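Long-range contact in X-PRO dipeptidase (Streptococcus pyogenes M1 GAS, PDB 3O5V), which probably cleaves dipeptides with a C-terminal proline as a manganese-dependent peptidase of family M24B, represented here by its creatinase/prolidase N-terminal domain: residues L19-D24 against Q42-V47. Sequence-based numbering, arbitrary orientation.
Sequences LAIFSD and QLFLFV
A20 and F22 pair with V47 and L45 in an antiparallel ladder, the axes of strands 19-22 and 44-47 being 4.7 Å apart and their directions 164° apart. Each hydrogen-bonded pair is closed by two backbone bonds: A20 N to V47 O and V47 N to A20 O at one end, F22 N to L45 O (2.8 Å) and L45 N to F22 O at the other. Between them lies the non-hydrogen-bonded pair I21-F46. The register runs on to S23 and F44 (CA-CA 4.9 Å), after which the chains diverge, and a water lies between S23 O and L43 O, within hydrogen-bonding distance of both.

On the face of I21 and F46, the two side chains run side by side, and I21 CD1 rests 3.8 Å from F46 CE1. With I21 CG2 anti to the backbone N (CG1 at chi1 -51°), that methyl reaches F44, 3.7 Å from CD1, while S23 CB touches the same ring at CD1 and CE1. L19 CD2 lies over the V47 carbonyl, 3.6 Å from V47 O, and reaches the edge of the F46 ring. On the other face, the F22 ring crosses the V47 side chain, and V47 CG2 lies at the ring edge, 3.7 Å from F22 CE2; F22 CB packs on L45 CB.

The pair forms the middle of the six-stranded mixed sheet of the creatinase/prolidase N-terminal domain: strand 19-22 also bonds to Y99 of the parallel strand 97-100, and strand 44-48 to F56 and V54 of strand 54-58. Helix 3-14 covers A20, F22 and V47 through L12 and I8, whereas I86 of helix 82-89 packs against F44 and F46. D24 OD1 caps helix 25-32 at V26 N, and that helix covers F22 with T27 and L31.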
ATOM      1  N   LEU A  19       6.592  -6.726   3.957  1.00 27.39           N
ATOM      2  CA  LEU A  19       5.590  -5.732   3.536  1.00 27.31           C
ATOM      3  C   LEU A  19       6.018  -4.975   2.284  1.00 26.75           C
ATOM      4  O   LEU A  19       7.149  -4.495   2.207  1.00 27.13           O
ATOM      5  CB  LEU A  19       5.395  -4.704   4.657  1.00 26.98           C
ATOM      6  CG  LEU A  19       4.044  -4.052   5.009  1.00 29.41           C
ATOM      7  CD1 LEU A  19       4.179  -2.592   5.494  1.00 26.79           C
ATOM      8  CD2 LEU A  19       2.934  -4.175   3.967  1.00 27.56           C
ATOM      9  N   ALA A  20       5.118  -4.861   1.311  1.00 25.70           N
ATOM     10  CA  ALA A  20       5.304  -3.936   0.190  1.00 25.62           C
ATOM     11  C   ALA A  20       4.224  -2.866   0.285  1.00 25.07           C
ATOM     12  O   ALA A  20       3.056  -3.182   0.564  1.00 25.65           O
ATOM     13  CB  ALA A  20       5.214  -4.664  -1.149  1.00 25.15           C
ATOM     14  N   ILE A  21       4.608  -1.610   0.071  1.00 24.15           N
ATOM     15  CA  ILE A  21       3.652  -0.503   0.096  1.00 23.57           C
ATOM     16  C   ILE A  21       3.618   0.165  -1.257  1.00 23.66           C
ATOM     17  O   ILE A  21       4.589   0.818  -1.660  1.00 24.26           O
ATOM     18  CB  ILE A  21       3.976   0.566   1.203  1.00 23.49           C
ATOM     19  CG1 ILE A  21       4.183  -0.101   2.568  1.00 23.80           C
ATOM     20  CG2 ILE A  21       2.898   1.647   1.236  1.00 24.04           C
ATOM     21  CD1 ILE A  21       4.438   0.887   3.724  1.00 24.55           C
ATOM     22  N   PHE A  22       2.520  -0.012  -1.985  1.00 22.36           N
ATOM     23  CA  PHE A  22       2.402   0.645  -3.284  1.00 22.99           C
ATOM     24  C   PHE A  22       1.703   1.992  -3.144  1.00 22.76           C
ATOM     25  O   PHE A  22       0.793   2.121  -2.326  1.00 23.35           O
ATOM     26  CB  PHE A  22       1.692  -0.269  -4.283  1.00 22.60           C
ATOM     27  CG  PHE A  22       2.422  -1.563  -4.525  1.00 22.19           C
ATOM     28  CD1 PHE A  22       3.396  -1.654  -5.520  1.00 23.37           C
ATOM     29  CD2 PHE A  22       2.159  -2.684  -3.736  1.00 23.66           C
ATOM     30  CE1 PHE A  22       4.086  -2.862  -5.742  1.00 23.12           C
ATOM     31  CE2 PHE A  22       2.834  -3.894  -3.946  1.00 24.80           C
ATOM     32  CZ  PHE A  22       3.809  -3.974  -4.950  1.00 23.62           C
ATOM     33  N   SER A  23       2.154   2.997  -3.904  1.00 22.62           N
ATOM     34  CA  SER A  23       1.548   4.341  -3.838  1.00 23.00           C
ATOM     35  C   SER A  23       1.132   4.900  -5.206  1.00 23.54           C
ATOM     36  O   SER A  23       0.296   5.810  -5.276  1.00 23.61           O
ATOM     37  CB  SER A  23       2.476   5.335  -3.121  1.00 23.50           C
ATOM     38  OG  SER A  23       3.745   5.347  -3.759  1.00 23.34           O
ATOM     39  N   ASP A  24       1.732   4.385  -6.288  1.00 23.47           N
ATOM     40  CA  ASP A  24       1.528   4.948  -7.613  1.00 24.04           C
ATOM     41  C   ASP A  24       0.175   4.443  -8.095  1.00 24.17           C
ATOM     42  O   ASP A  24      -0.022   3.216  -8.163  1.00 23.41           O
ATOM     43  CB  ASP A  24       2.660   4.474  -8.553  1.00 24.32           C
ATOM     44  CG  ASP A  24       2.636   5.147  -9.935  1.00 26.54           C
ATOM     45  OD1 ASP A  24       1.558   5.503 -10.463  1.00 26.68           O
ATOM     46  OD2 ASP A  24       3.733   5.297 -10.509  1.00 30.16           O
ATOM     47  N   GLN A  42      -4.365  10.863   0.476  1.00 27.85           N
ATOM     48  CA  GLN A  42      -3.518   9.667   0.539  1.00 27.05           C
ATOM     49  C   GLN A  42      -4.136   8.441  -0.144  1.00 26.44           C
ATOM     50  O   GLN A  42      -5.341   8.226  -0.076  1.00 26.53           O
ATOM     51  CB  GLN A  42      -3.185   9.346   1.995  1.00 27.35           C
ATOM     52  CG  GLN A  42      -2.495  10.510   2.735  1.00 27.26           C
ATOM     53  CD  GLN A  42      -1.113  10.850   2.173  1.00 30.27           C
ATOM     54  OE1 GLN A  42      -0.416   9.991   1.624  1.00 29.50           O
ATOM     55  NE2 GLN A  42      -0.706  12.113   2.329  1.00 30.43           N
ATOM     56  N   LEU A  43      -3.279   7.640  -0.772  1.00 25.14           N
ATOM     57  CA  LEU A  43      -3.643   6.370  -1.404  1.00 24.54           C
ATOM     58  C   LEU A  43      -2.482   5.403  -1.180  1.00 23.73           C
ATOM     59  O   LEU A  43      -1.360   5.722  -1.545  1.00 23.44           O
ATOM     60  CB  LEU A  43      -3.859   6.580  -2.908  1.00 24.01           C
ATOM     61  CG  LEU A  43      -3.891   5.340  -3.802  1.00 24.23           C
ATOM     62  CD1 LEU A  43      -5.172   4.534  -3.547  1.00 23.65           C
ATOM     63  CD2 LEU A  43      -3.758   5.749  -5.267  1.00 25.63           C
ATOM     64  N   PHE A  44      -2.747   4.242  -0.571  1.00 23.25           N
ATOM     65  CA  PHE A  44      -1.716   3.197  -0.401  1.00 23.44           C
ATOM     66  C   PHE A  44      -2.312   1.806  -0.547  1.00 23.59           C
ATOM     67  O   PHE A  44      -3.449   1.549  -0.098  1.00 23.88           O
ATOM     68  CB  PHE A  44      -1.018   3.261   0.980  1.00 23.38           C
ATOM     69  CG  PHE A  44      -0.231   4.515   1.231  1.00 24.02           C
ATOM     70  CD1 PHE A  44       0.968   4.757   0.553  1.00 24.43           C
ATOM     71  CD2 PHE A  44      -0.664   5.441   2.194  1.00 24.10           C
ATOM     72  CE1 PHE A  44       1.709   5.923   0.805  1.00 24.20           C
ATOM     73  CE2 PHE A  44       0.056   6.609   2.442  1.00 24.81           C
ATOM     74  CZ  PHE A  44       1.250   6.850   1.755  1.00 24.63           C
ATOM     75  N   LEU A  45      -1.558   0.917  -1.185  1.00 23.05           N
ATOM     76  CA  LEU A  45      -1.864  -0.513  -1.144  1.00 22.65           C
ATOM     77  C   LEU A  45      -0.813  -1.249  -0.309  1.00 22.83           C
ATOM     78  O   LEU A  45       0.365  -1.258  -0.648  1.00 23.03           O
ATOM     79  CB  LEU A  45      -1.938  -1.114  -2.562  1.00 22.80           C
ATOM     80  CG  LEU A  45      -2.183  -2.628  -2.628  1.00 23.21           C
ATOM     81  CD1 LEU A  45      -3.581  -2.999  -2.096  1.00 21.72           C
ATOM     82  CD2 LEU A  45      -2.028  -3.163  -4.030  1.00 21.87           C
ATOM     83  N   PHE A  46      -1.257  -1.856   0.787  1.00 22.02           N
ATOM     84  CA  PHE A  46      -0.361  -2.566   1.712  1.00 23.25           C
ATOM     85  C   PHE A  46      -0.421  -4.054   1.418  1.00 23.31           C
ATOM     86  O   PHE A  46      -1.458  -4.701   1.655  1.00 24.83           O
ATOM     87  CB  PHE A  46      -0.791  -2.301   3.162  1.00 22.59           C
ATOM     88  CG  PHE A  46      -0.651  -0.862   3.582  1.00 23.69           C
ATOM     89  CD1 PHE A  46       0.588  -0.363   4.005  1.00 24.45           C
ATOM     90  CD2 PHE A  46      -1.741   0.003   3.525  1.00 25.94           C
ATOM     91  CE1 PHE A  46       0.729   0.975   4.381  1.00 24.13           C
ATOM     92  CE2 PHE A  46      -1.618   1.342   3.910  1.00 25.50           C
ATOM     93  CZ  PHE A  46      -0.383   1.832   4.335  1.00 25.44           C
ATOM     94  N   VAL A  47       0.670  -4.597   0.888  1.00 22.74           N
ATOM     95  CA  VAL A  47       0.737  -6.036   0.596  1.00 22.98           C
ATOM     96  C   VAL A  47       1.688  -6.734   1.577  1.00 23.54           C
ATOM     97  O   VAL A  47       2.914  -6.728   1.407  1.00 22.98           O
ATOM     98  CB  VAL A  47       1.145  -6.312  -0.882  1.00 22.72           C
ATOM     99  CG1 VAL A  47       1.096  -7.801  -1.189  1.00 22.23           C
ATOM    100  CG2 VAL A  47       0.244  -5.528  -1.838  1.00 21.73           C
TER
HETATM  101  O   HOH W   1      -0.227   7.533  -3.493  1.00 27.19           O